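Local coordinates for protein ethylbenzene dehydrogenase alpha-subunit (Aromatoleum aromaticum, PDB 2IVF) that holds a molybdenum atom, an iron/sulfur cluster, MGD and MD1 as the alpha-subunit of an enzyme of the molybdopterin oxidoreductase family, at residues Lys76-Ser81 and Phe673-Val678; Gly80-Ile85 and Cys92-Tyr97; Val335-Gly340 and Thr395-Thr400. All coordinates share one frame; numbering follows the deposited sequence.

Contact 1: residues Lys76-Ser81 and Phe673-Val678; sequences KVNWGS and FVDRSV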
loop_
_atom_site.group_PDB
_atom_site.type_symbol
_atom_site.label_atom_id
_atom_site.label_comp_id
_atom_site.label_asym_id
_atom_site.label_seq_id
_atom_site.Cartn_x
_atom_site.Cartn_y
_atom_site.Cartn_z
ATOM N N LYS A 76 -6.050 18.676 19.926
ATOM C CA LYS A 76 -5.417 19.564 18.952
ATOM C C LYS A 76 -5.137 18.875 17.637
ATOM O O LYS A 76 -5.226 17.659 17.507
ATOM C CB LYS A 76 -4.125 20.160 19.509
ATOM C CG LYS A 76 -3.058 19.155 19.722
ATOM C CD LYS A 76 -1.626 19.748 19.797
ATOM C CE LYS A 76 -0.626 18.541 19.769
ATOM N NZ LYS A 76 0.763 18.859 19.337
ATOM N N VAL A 77 -4.806 19.672 16.639
ATOM C CA VAL A 77 -4.532 19.158 15.310
ATOM C C VAL A 77 -3.294 19.872 14.824
ATOM O O VAL A 77 -3.179 21.096 14.974
ATOM C CB VAL A 77 -5.699 19.398 14.319
ATOM C CG1 VAL A 77 -5.320 18.860 12.963
ATOM C CG2 VAL A 77 -7.009 18.766 14.837
ATOM N N ASN A 78 -2.371 19.096 14.283
ATOM C CA ASN A 78 -1.130 19.586 13.650
ATOM C C ASN A 78 -1.018 19.051 12.236
ATOM O O ASN A 78 -1.717 18.106 11.869
ATOM C CB ASN A 78 0.072 19.041 14.422
ATOM C CG ASN A 78 0.124 19.549 15.863
ATOM O OD1 ASN A 78 -0.436 18.946 16.750
ATOM N ND2 ASN A 78 0.817 20.637 16.086
ATOM N N TRP A 79 -0.070 19.589 11.470
ATOM C CA TRP A 79 0.226 19.055 10.172
ATOM C C TRP A 79 1.105 17.822 10.279
ATOM O O TRP A 79 2.047 17.772 11.049
ATOM C CB TRP A 79 0.995 20.071 9.305
ATOM C CG TRP A 79 0.254 21.274 8.921
ATOM C CD1 TRP A 79 0.668 22.553 9.082
ATOM C CD2 TRP A 79 -1.027 21.338 8.316
ATOM N NE1 TRP A 79 -0.260 23.421 8.550
ATOM C CE2 TRP A 79 -1.311 22.699 8.080
ATOM C CE3 TRP A 79 -1.958 20.368 7.906
ATOM C CZ2 TRP A 79 -2.492 23.125 7.500
ATOM C CZ3 TRP A 79 -3.121 20.802 7.311
ATOM C CH2 TRP A 79 -3.371 22.152 7.105
ATOM N N GLY A 80 0.775 16.814 9.481
ATOM C CA GLY A 80 1.648 15.674 9.355
ATOM C C GLY A 80 1.659 15.100 7.958
ATOM O O GLY A 80 0.822 15.395 7.121
ATOM N N SER A 81 2.692 14.313 7.726
ATOM C CA SER A 81 2.841 13.497 6.547
ATOM C C SER A 81 3.811 12.371 6.929
ATOM O O SER A 81 4.183 12.241 8.116
ATOM C CB SER A 81 3.345 14.291 5.330
ATOM O OG SER A 81 3.088 13.567 4.147
ATOM N N PHE A 673 4.996 19.821 5.120
ATOM C CA PHE A 673 5.508 19.954 6.473
ATOM C C PHE A 673 5.040 18.842 7.399
ATOM O O PHE A 673 3.878 18.422 7.380
ATOM C CB PHE A 673 5.053 21.300 7.029
ATOM C CG PHE A 673 5.444 21.548 8.449
ATOM C CD1 PHE A 673 6.771 21.564 8.820
ATOM C CD2 PHE A 673 4.494 21.794 9.401
ATOM C CE1 PHE A 673 7.152 21.828 10.175
ATOM C CE2 PHE A 673 4.847 22.080 10.724
ATOM C CZ PHE A 673 6.184 22.095 11.108
ATOM N N VAL A 674 5.972 18.337 8.205
ATOM C CA VAL A 674 5.642 17.351 9.178
ATOM C C VAL A 674 6.024 17.940 10.521
ATOM O O VAL A 674 7.192 18.163 10.811
ATOM C CB VAL A 674 6.345 16.002 8.945
ATOM C CG1 VAL A 674 5.924 14.998 10.047
ATOM C CG2 VAL A 674 6.084 15.415 7.541
ATOM N N ASP A 675 5.014 18.198 11.334
ATOM C CA ASP A 675 5.233 18.770 12.621
ATOM C C ASP A 675 5.669 17.696 13.617
ATOM O O ASP A 675 5.458 16.495 13.420
ATOM C CB ASP A 675 3.961 19.479 13.134
ATOM C CG ASP A 675 4.259 20.641 14.077
ATOM O OD1 ASP A 675 5.412 20.852 14.527
ATOM O OD2 ASP A 675 3.294 21.365 14.410
ATOM N N ARG A 676 6.246 18.164 14.703
ATOM C CA ARG A 676 6.387 17.343 15.886
ATOM C C ARG A 676 5.044 17.456 16.668
ATOM O O ARG A 676 4.877 18.326 17.497
ATOM C CB ARG A 676 7.593 17.828 16.673
ATOM C CG ARG A 676 7.971 16.975 17.878
ATOM C CD ARG A 676 9.173 17.596 18.572
ATOM N NE ARG A 676 9.723 16.792 19.654
ATOM C CZ ARG A 676 9.358 16.874 20.942
ATOM N NH1 ARG A 676 8.392 17.693 21.340
ATOM N NH2 ARG A 676 9.952 16.114 21.835
ATOM N N SER A 677 4.101 16.570 16.382
ATOM C CA SER A 677 2.772 16.586 17.011
ATOM C C SER A 677 2.826 16.107 18.441
ATOM O O SER A 677 2.163 16.655 19.290
ATOM C CB SER A 677 1.774 15.724 16.230
ATOM O OG SER A 677 1.463 16.299 14.989
ATOM N N VAL A 678 3.683 15.133 18.700
ATOM C CA VAL A 678 3.858 14.538 20.022
ATOM C C VAL A 678 5.336 14.236 20.191
ATOM O O VAL A 678 6.049 14.118 19.183
ATOM C CB VAL A 678 3.070 13.218 20.135
ATOM C CG1 VAL A 678 1.546 13.466 20.059
ATOM C CG2 VAL A 678 3.534 12.271 19.047
HETATM O O HOH W 1 2.897 15.796 12.789
#

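Contact 2: residues Gly80-Ile85 and Cys92-Tyr97; sequences GSHLNI and CKFYVY. With SF4 (iron/sulfur cluster), chain K; MGD (2-amino-5,6-dimercapto-7-methyl-3,7,8a,9-tetrahydro-8-oxa-1,3,9,10-tetraaza-anthracen-4-one guanosine dinucleotide), chain M.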
loop_
_atom_site.group_PDB
_atom_site.type_symbol
_atom_site.label_atom_id
_atom_site.label_comp_id
_atom_site.label_asym_id
_atom_site.label_seq_id
_atom_site.Cartn_x
_atom_site.Cartn_y
_atom_site.Cartn_z
ATOM N N GLY A 80 0.775 16.814 9.481
ATOM C CA GLY A 80 1.648 15.674 9.355
ATOM C C GLY A 80 1.659 15.100 7.958
ATOM O O GLY A 80 0.822 15.395 7.121
ATOM N N SER A 81 2.692 14.313 7.726
ATOM C CA SER A 81 2.841 13.497 6.547
ATOM C C SER A 81 3.811 12.371 6.929
ATOM O O SER A 81 4.183 12.241 8.116
ATOM C CB SER A 81 3.345 14.291 5.330
ATOM O OG SER A 81 3.088 13.567 4.147
ATOM N N HIS A 82 4.184 11.549 5.950
ATOM C CA HIS A 82 5.011 10.350 6.161
ATOM C C HIS A 82 6.300 10.445 5.329
ATOM O O HIS A 82 6.255 10.864 4.193
ATOM C CB HIS A 82 4.126 9.143 5.833
ATOM C CG HIS A 82 2.718 9.313 6.333
ATOM N ND1 HIS A 82 1.633 9.562 5.506
ATOM C CD2 HIS A 82 2.252 9.426 7.598
ATOM C CE1 HIS A 82 0.558 9.777 6.244
ATOM N NE2 HIS A 82 0.900 9.671 7.519
ATOM N N LEU A 83 7.447 10.108 5.922
ATOM C CA LEU A 83 8.724 10.320 5.257
ATOM C C LEU A 83 9.195 9.073 4.518
ATOM O O LEU A 83 10.082 9.170 3.688
ATOM C CB LEU A 83 9.757 10.804 6.262
ATOM C CG LEU A 83 9.483 12.199 6.855
ATOM C CD1 LEU A 83 8.880 13.198 5.862
ATOM C CD2 LEU A 83 8.567 12.083 8.043
ATOM N N ASN A 84 8.553 7.934 4.792
ATOM C CA ASN A 84 8.714 6.710 4.010
ATOM C C ASN A 84 8.643 7.028 2.550
ATOM O O ASN A 84 7.875 7.829 2.134
ATOM C CB ASN A 84 7.758 5.555 4.433
ATOM C CG ASN A 84 6.277 5.898 4.435
ATOM O OD1 ASN A 84 5.492 5.286 5.205
ATOM N ND2 ASN A 84 5.852 6.855 3.583
ATOM N N ILE A 85 9.550 6.456 1.775
ATOM C CA ILE A 85 9.553 6.761 0.360
ATOM C C ILE A 85 8.529 5.929 -0.410
ATOM O O ILE A 85 8.827 4.922 -1.035
ATOM C CB ILE A 85 10.977 6.705 -0.261
ATOM C CG1 ILE A 85 11.892 7.714 0.445
ATOM C CG2 ILE A 85 10.900 7.037 -1.753
ATOM C CD1 ILE A 85 11.337 9.217 0.454
ATOM N N CYS A 92 1.565 13.816 0.980
ATOM C CA CYS A 92 0.199 14.041 1.370
ATOM C C CYS A 92 0.118 14.747 2.683
ATOM O O CYS A 92 0.670 14.250 3.652
ATOM C CB CYS A 92 -0.478 12.689 1.517
ATOM S SG CYS A 92 -0.256 11.583 0.154
ATOM N N LYS A 93 -0.579 15.887 2.719
ATOM C CA LYS A 93 -0.752 16.674 3.912
ATOM C C LYS A 93 -1.927 16.133 4.731
ATOM O O LYS A 93 -3.050 16.013 4.205
ATOM C CB LYS A 93 -1.018 18.119 3.558
ATOM C CG LYS A 93 -0.974 19.048 4.812
ATOM C CD LYS A 93 -0.943 20.545 4.431
ATOM C CE LYS A 93 -2.267 20.982 3.785
ATOM N NZ LYS A 93 -2.495 22.460 3.769
ATOM N N PHE A 94 -1.648 15.783 5.977
ATOM C CA PHE A 94 -2.673 15.304 6.896
ATOM C C PHE A 94 -2.859 16.210 8.080
ATOM O O PHE A 94 -1.935 16.876 8.535
ATOM C CB PHE A 94 -2.303 13.940 7.456
ATOM C CG PHE A 94 -2.586 12.795 6.516
ATOM C CD1 PHE A 94 -1.858 12.640 5.399
ATOM C CD2 PHE A 94 -3.625 11.907 6.760
ATOM C CE1 PHE A 94 -2.091 11.601 4.547
ATOM C CE2 PHE A 94 -3.867 10.866 5.908
ATOM C CZ PHE A 94 -3.102 10.723 4.787
ATOM N N TYR A 95 -4.066 16.149 8.602
ATOM C CA TYR A 95 -4.371 16.641 9.925
ATOM C C TYR A 95 -4.017 15.495 10.815
ATOM O O TYR A 95 -4.445 14.364 10.571
ATOM C CB TYR A 95 -5.830 16.915 10.060
ATOM C CG TYR A 95 -6.323 18.047 9.239
ATOM C CD1 TYR A 95 -5.747 19.331 9.350
ATOM C CD2 TYR A 95 -7.411 17.884 8.391
ATOM C CE1 TYR A 95 -6.219 20.381 8.597
ATOM C CE2 TYR A 95 -7.904 18.927 7.706
ATOM C CZ TYR A 95 -7.306 20.170 7.792
ATOM O OH TYR A 95 -7.793 21.210 7.043
ATOM N N VAL A 96 -3.192 15.778 11.805
ATOM C CA VAL A 96 -2.827 14.820 12.851
ATOM C C VAL A 96 -3.552 15.209 14.114
ATOM O O VAL A 96 -3.358 16.331 14.660
ATOM C CB VAL A 96 -1.299 14.800 13.065
ATOM C CG1 VAL A 96 -0.892 13.779 14.219
ATOM C CG2 VAL A 96 -0.637 14.434 11.705
ATOM N N TYR A 97 -4.430 14.319 14.576
ATOM C CA TYR A 97 -5.353 14.621 15.686
ATOM C C TYR A 97 -4.804 14.032 16.961
ATOM O O TYR A 97 -4.604 12.831 17.054
ATOM C CB TYR A 97 -6.736 14.014 15.467
ATOM C CG TYR A 97 -7.475 14.525 14.281
ATOM C CD1 TYR A 97 -7.174 14.054 13.005
ATOM C CD2 TYR A 97 -8.533 15.401 14.439
ATOM C CE1 TYR A 97 -7.858 14.475 11.924
ATOM C CE2 TYR A 97 -9.268 15.858 13.323
ATOM C CZ TYR A 97 -8.918 15.379 12.078
ATOM O OH TYR A 97 -9.590 15.793 10.974
HETATM FE FE1 SF4 K . 0.600 7.224 1.785
HETATM FE FE2 SF4 K . 0.760 9.844 1.093
HETATM FE FE3 SF4 K . 1.782 9.046 3.420
HETATM FE FE4 SF4 K . 2.996 8.307 1.072
HETATM S S1 SF4 K . 2.888 10.402 1.921
HETATM S S2 SF4 K . 2.528 6.953 2.940
HETATM S S3 SF4 K . 1.151 8.110 -0.264
HETATM S S4 SF4 K . -0.448 9.001 2.846
HETATM P PB MGD M . 6.763 -2.168 -9.277
HETATM O O1B MGD M . 5.944 -2.211 -8.034
HETATM O O2B MGD M . 8.008 -2.978 -9.246
HETATM O O3B MGD M . 7.177 -0.732 -9.780
HETATM O O3A MGD M . 6.601 0.971 -7.976
HETATM P PA MGD M . 6.496 0.725 -9.548
HETATM O O1A MGD M . 5.063 0.758 -9.860
HETATM O O2A MGD M . 7.374 1.639 -10.256
HETATM O "O5'" MGD M . 5.881 -2.670 -10.525
HETATM C "C5'" MGD M . 5.199 -3.929 -10.438
HETATM C "C4'" MGD M . 4.700 -4.349 -11.817
HETATM O "O4'" MGD M . 5.801 -4.671 -12.655
HETATM C "C3'" MGD M . 4.044 -5.685 -11.556
HETATM O "O3'" MGD M . 2.663 -5.432 -11.326
HETATM C "C2'" MGD M . 4.289 -6.444 -12.866
HETATM O "O2'" MGD M . 3.037 -6.663 -13.543
HETATM C "C1'" MGD M . 5.208 -5.504 -13.664
HETATM N N9 MGD M . 6.263 -6.306 -14.328
HETATM C C8 MGD M . 7.125 -7.173 -13.775
HETATM N N7 MGD M . 7.959 -7.665 -14.699
HETATM C C5 MGD M . 7.615 -7.069 -15.869
HETATM C C6 MGD M . 8.039 -7.143 -17.188
HETATM O O6 MGD M . 8.938 -7.884 -17.605
HETATM N N1 MGD M . 7.395 -6.323 -18.120
HETATM C C2 MGD M . 6.333 -5.455 -17.823
HETATM N N2 MGD M . 5.752 -4.700 -18.817
HETATM N N3 MGD M . 5.956 -5.383 -16.539
HETATM C C4 MGD M . 6.553 -6.178 -15.599
HETATM C C10 MGD M . 7.820 0.982 -7.328
HETATM C C11 MGD M . 7.875 2.197 -6.435
HETATM O O11 MGD M . 6.816 2.129 -5.570
HETATM C C12 MGD M . 9.207 2.393 -5.697
HETATM S S12 MGD M . 10.745 1.947 -6.424
HETATM C C13 MGD M . 9.207 2.937 -4.437
HETATM S S13 MGD M . 10.712 3.183 -3.620
HETATM C C14 MGD M . 7.927 3.294 -3.763
HETATM N N15 MGD M . 7.616 2.177 -2.826
HETATM C C16 MGD M . 6.289 1.859 -2.479
HETATM C C17 MGD M . 5.968 0.940 -1.514
HETATM O O17 MGD M . 6.855 0.306 -0.893
HETATM N N18 MGD M . 4.603 0.701 -1.258
HETATM C C19 MGD M . 3.602 1.355 -1.907
HETATM N N19 MGD M . 2.330 1.045 -1.587
HETATM N N20 MGD M . 3.956 2.219 -2.870
HETATM C C21 MGD M . 5.242 2.498 -3.135
HETATM N N22 MGD M . 5.576 3.411 -4.131
HETATM C C23 MGD M . 6.816 3.362 -4.849
#

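Contact 3: residues Val335-Gly340 and Thr395-Thr400; sequences VRMDTG and TIQVRT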
loop_
_atom_site.group_PDB
_atom_site.type_symbol
_atom_site.label_atom_id
_atom_site.label_comp_id
_atom_site.label_asym_id
_atom_site.label_seq_id
_atom_site.Cartn_x
_atom_site.Cartn_y
_atom_site.Cartn_z
ATOM N N VAL A 335 26.673 5.682 -40.485
ATOM C CA VAL A 335 27.454 4.650 -39.880
ATOM C C VAL A 335 28.199 3.959 -41.003
ATOM O O VAL A 335 27.677 3.794 -42.104
ATOM C CB VAL A 335 26.548 3.660 -39.094
ATOM C CG1 VAL A 335 27.382 2.573 -38.476
ATOM C CG2 VAL A 335 25.794 4.391 -38.021
ATOM N N ARG A 336 29.449 3.622 -40.726
ATOM C CA ARG A 336 30.340 2.983 -41.666
ATOM C C ARG A 336 29.977 1.513 -41.733
ATOM O O ARG A 336 29.790 0.868 -40.695
ATOM C CB ARG A 336 31.788 3.136 -41.187
ATOM C CG ARG A 336 32.306 4.576 -41.171
ATOM C CD ARG A 336 33.734 4.692 -40.658
ATOM N NE ARG A 336 34.656 3.796 -41.341
ATOM C CZ ARG A 336 35.986 3.859 -41.249
ATOM N NH1 ARG A 336 36.587 4.784 -40.520
ATOM N NH2 ARG A 336 36.717 2.972 -41.883
ATOM N N MET A 337 29.855 0.981 -42.942
ATOM C CA MET A 337 29.520 -0.435 -43.120
ATOM C C MET A 337 30.720 -1.362 -42.919
ATOM O O MET A 337 30.546 -2.576 -42.796
ATOM C CB MET A 337 28.887 -0.674 -44.487
ATOM C CG MET A 337 27.499 -0.066 -44.624
ATOM S SD MET A 337 26.341 -0.853 -43.530
ATOM C CE MET A 337 26.438 0.152 -42.039
ATOM N N ASP A 338 31.924 -0.804 -42.868
ATOM C CA ASP A 338 33.101 -1.609 -42.572
ATOM C C ASP A 338 33.396 -1.779 -41.067
ATOM O O ASP A 338 33.733 -2.889 -40.640
ATOM C CB ASP A 338 34.317 -1.067 -43.323
ATOM C CG ASP A 338 34.687 0.358 -42.939
ATOM O OD1 ASP A 338 33.885 1.053 -42.294
ATOM O OD2 ASP A 338 35.805 0.784 -43.297
ATOM N N THR A 339 33.300 -0.713 -40.272
ATOM C CA THR A 339 33.654 -0.788 -38.841
ATOM C C THR A 339 32.420 -0.823 -37.924
ATOM O O THR A 339 32.503 -1.251 -36.769
ATOM C CB THR A 339 34.527 0.404 -38.383
ATOM O OG1 THR A 339 33.784 1.625 -38.484
ATOM C CG2 THR A 339 35.821 0.510 -39.201
ATOM N N GLY A 340 31.272 -0.388 -38.439
ATOM C CA GLY A 340 30.060 -0.322 -37.653
ATOM C C GLY A 340 29.990 0.912 -36.769
ATOM O O GLY A 340 29.135 1.030 -35.906
ATOM N N THR A 395 36.955 4.710 -50.537
ATOM C CA THR A 395 35.506 4.900 -50.476
ATOM C C THR A 395 34.855 3.701 -49.792
ATOM O O THR A 395 35.201 2.552 -50.071
ATOM C CB THR A 395 34.898 5.088 -51.895
ATOM O OG1 THR A 395 35.534 6.196 -52.527
ATOM C CG2 THR A 395 33.379 5.359 -51.837
ATOM N N ILE A 396 33.918 3.976 -48.896
ATOM C CA ILE A 396 33.195 2.924 -48.210
ATOM C C ILE A 396 31.714 3.201 -48.313
ATOM O O ILE A 396 31.300 4.326 -48.595
ATOM C CB ILE A 396 33.594 2.826 -46.729
ATOM C CG1 ILE A 396 33.442 4.197 -46.037
ATOM C CG2 ILE A 396 35.033 2.292 -46.629
ATOM C CD1 ILE A 396 33.659 4.171 -44.558
ATOM N N GLN A 397 30.931 2.150 -48.094
ATOM C CA GLN A 397 29.498 2.258 -47.979
ATOM C C GLN A 397 29.190 2.777 -46.576
ATOM O O GLN A 397 29.814 2.344 -45.602
ATOM C CB GLN A 397 28.827 0.882 -48.121
ATOM C CG GLN A 397 28.536 0.379 -49.543
ATOM C CD GLN A 397 27.419 -0.671 -49.524
ATOM O OE1 GLN A 397 26.500 -0.607 -48.687
ATOM N NE2 GLN A 397 27.491 -1.632 -50.424
ATOM N N VAL A 398 28.235 3.692 -46.487
ATOM C CA VAL A 398 27.728 4.169 -45.217
ATOM C C VAL A 398 26.222 4.174 -45.329
ATOM O O VAL A 398 25.684 4.304 -46.436
ATOM C CB VAL A 398 28.249 5.572 -44.865
ATOM C CG1 VAL A 398 29.790 5.566 -44.779
ATOM C CG2 VAL A 398 27.756 6.612 -45.871
ATOM N N ARG A 399 25.548 4.003 -44.196
ATOM C CA ARG A 399 24.111 4.083 -44.160
ATOM C C ARG A 399 23.704 4.691 -42.845
ATOM O O ARG A 399 24.464 4.684 -41.898
ATOM C CB ARG A 399 23.485 2.705 -44.355
ATOM C CG ARG A 399 23.576 1.790 -43.152
ATOM C CD ARG A 399 22.999 0.416 -43.456
ATOM N NE ARG A 399 23.155 -0.515 -42.332
ATOM C CZ ARG A 399 22.961 -1.836 -42.406
ATOM N NH1 ARG A 399 22.577 -2.421 -43.534
ATOM N NH2 ARG A 399 23.151 -2.584 -41.337
ATOM N N THR A 400 22.485 5.191 -42.793
ATOM C CA THR A 400 21.972 5.796 -41.596
ATOM C C THR A 400 21.678 4.709 -40.572
ATOM O O THR A 400 21.453 3.551 -40.935
ATOM C CB THR A 400 20.664 6.559 -41.889
ATOM O OG1 THR A 400 19.657 5.651 -42.336
ATOM C CG2 THR A 400 20.886 7.642 -42.940
#

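Contact 1: residues Lys76-Ser81 and Phe673-Val678
Asp675 N donates to Trp79 O over 3.0 Å, the one backbone-to-backbone hydrogen bond between these segments. Strands 76-80 and 673-676 run at 133° to each other, so they approach closely over a short length and then diverge. The tight part surrounds this bond. Gly80 and Val674 bring their CA atoms to 4.3 Å, and Val674 CG2 rests 3.7 Å from Ser81 CB. Beside them, the Trp79 and Phe673 side chains cross at about a right angle: Trp79 CD1 lies in the Phe673 ring plane, 3.9 Å from Phe673 CD2. The packing buries Ser81 N, Ser81 O and Phe673 O, which have no polar partner in the model.

The looser side is polar and partly exposed. A water bridges the two strands, donating to Trp79 O and Asp675 O and accepting from Ser677 OG. Farther out, Lys76 CG lies between the backbone N and carbonyl carbon (chi1 67°), and the chain beyond it is extended. Lys76 NZ donates to Ser677 O at 2.6 Å, in the carbonyl plane and on a lone pair, and also to Asn78 OD1 at 2.9 Å. The other branch of that amide, Asn78 ND2, reaches Asp675 OD2 over 3.1 Å from above the carboxylate, the two planes being 73° apart.

Strand 76-80 is hydrogen-bonded on to strand 94-99, with Trp79 meeting the Tyr95 ring and sending NE1 to Lys764 O; strand 670-676 pairs instead with 659-661 and 767-769, which makes this contact a junction between two three-stranded antiparallel sheets.

Contact 2: residues Gly80-Ile85 and Cys92-Tyr97
Ser81 OG donates to Cys92 O over 2.6 Å, coming from above the carbonyl plane (38° out of it). Its OG stands anti to the backbone N (chi1 -162°), which directs the hydroxyl to that carbonyl. Cys92 in turn binds FE2 of the iron/sulfur cluster through SG at 2.2 Å, so the serine holds the carbonyl of a cluster ligand and probably helps to fix its backbone. Beside this bond, Gly80 and Phe94 form an antiparallel hydrogen-bonded pair: Phe94 N to Gly80 O is 2.7 Å and Gly80 N to Phe94 O is 2.9 Å. Val96 CG2 packs directly on the Gly80 CA. The two strands thus close the base of a loop that supplies His82 and Cys92 to the iron/sulfur cluster of this molybdopterin oxidoreductase; Cys86, and Cys127 from farther along the chain, also line the cluster's pocket. His82 binds FE3 through ND1, while NE2 is hydrogen-bonded to Tyr656 OH. The imidazole meets Phe94 edge-to-face, planes 64° apart, with His82 CE1 3.6 Å from Phe94 CE1 and over the phenyl face toward its rim. Phe94 CE1 also touches cluster atom S4 at 3.5 Å. Farther along the loop, Ile85 O approaches C14 of MGD and accepts a hydrogen bond from His855 NE2.

Contact 3: residues Val335-Gly340 and Thr395-Thr400
Met337 lays its SD over one face of the Arg399 guanidinium, toward the rim, with SD 3.4 Å from NE. The two side chains cross at about a right angle, and the bend at chi3 of Met337 (91°) sets its CE methyl beside Arg399 CG and NE. The second guanidinium, that of Arg336, has Thr339 CG2 over one face and Asp338 OD2 at its edge, in plane, while Ile396 CD1 approaches obliquely to 3.4 Å from Arg336 NE.

Both groups belong to a small antiparallel sheet in which strand 395-400 is the middle member, between 334-336 and 385-389. Val335 and Arg399 make a hydrogen-bonded pair: Val335 N to Arg399 O is 2.8 Å and Arg399 N to Val335 O is 3.0 Å. Arg336 and Val398 form the non-hydrogen-bonded pair that follows. The strand at 334-336 then ends, yet the pairing gains one more bond, from Met337 N to Gln397 O at 3.0 Å, before the chain turns away.

The turn is tied by a salt bridge within its own segment. Arg336 bends at chi3 (52°), which places NE, and grips Asp338 side-on: Arg336 NE to Asp338 OD1 is 3.0 Å and Arg336 NH2 to Asp338 OD2 is 2.8 Å, the former on the syn lone pair of OD1. Ile396 thus touches both partners of the ion pair, with CD1 oblique to the guanidinium and CG2 near Asp338 OD2, at the partly exposed margin of the sheet, whereas Val335 is buried and touches Phe342 and Tyr815. Between the strands, Val398 CA makes a CA-H...O contact with Val335 O at 3.1 Å, with an angle of 128° at the hydrogen.

Contacts 1 and 2 are neighbours, their centres 8 Å apart. They share Gly80 and Ser81, and strands 76-80 and 94-99 lie side by side in one antiparallel sheet. Contact 2 is a local closure, with its segments only a few residues apart, whereas contact 1 joins the same N-terminal region to strand 670-676, almost 600 residues later. Together they tie the cluster-binding loop to a distant part of the chain. Contact 3 falls within that long interval, after contact 2 in sequence, and belongs to a separate sheet on the opposite side of the chain's centre: its centre is about 65 Å from contact 1 and 59 Å from contact 2.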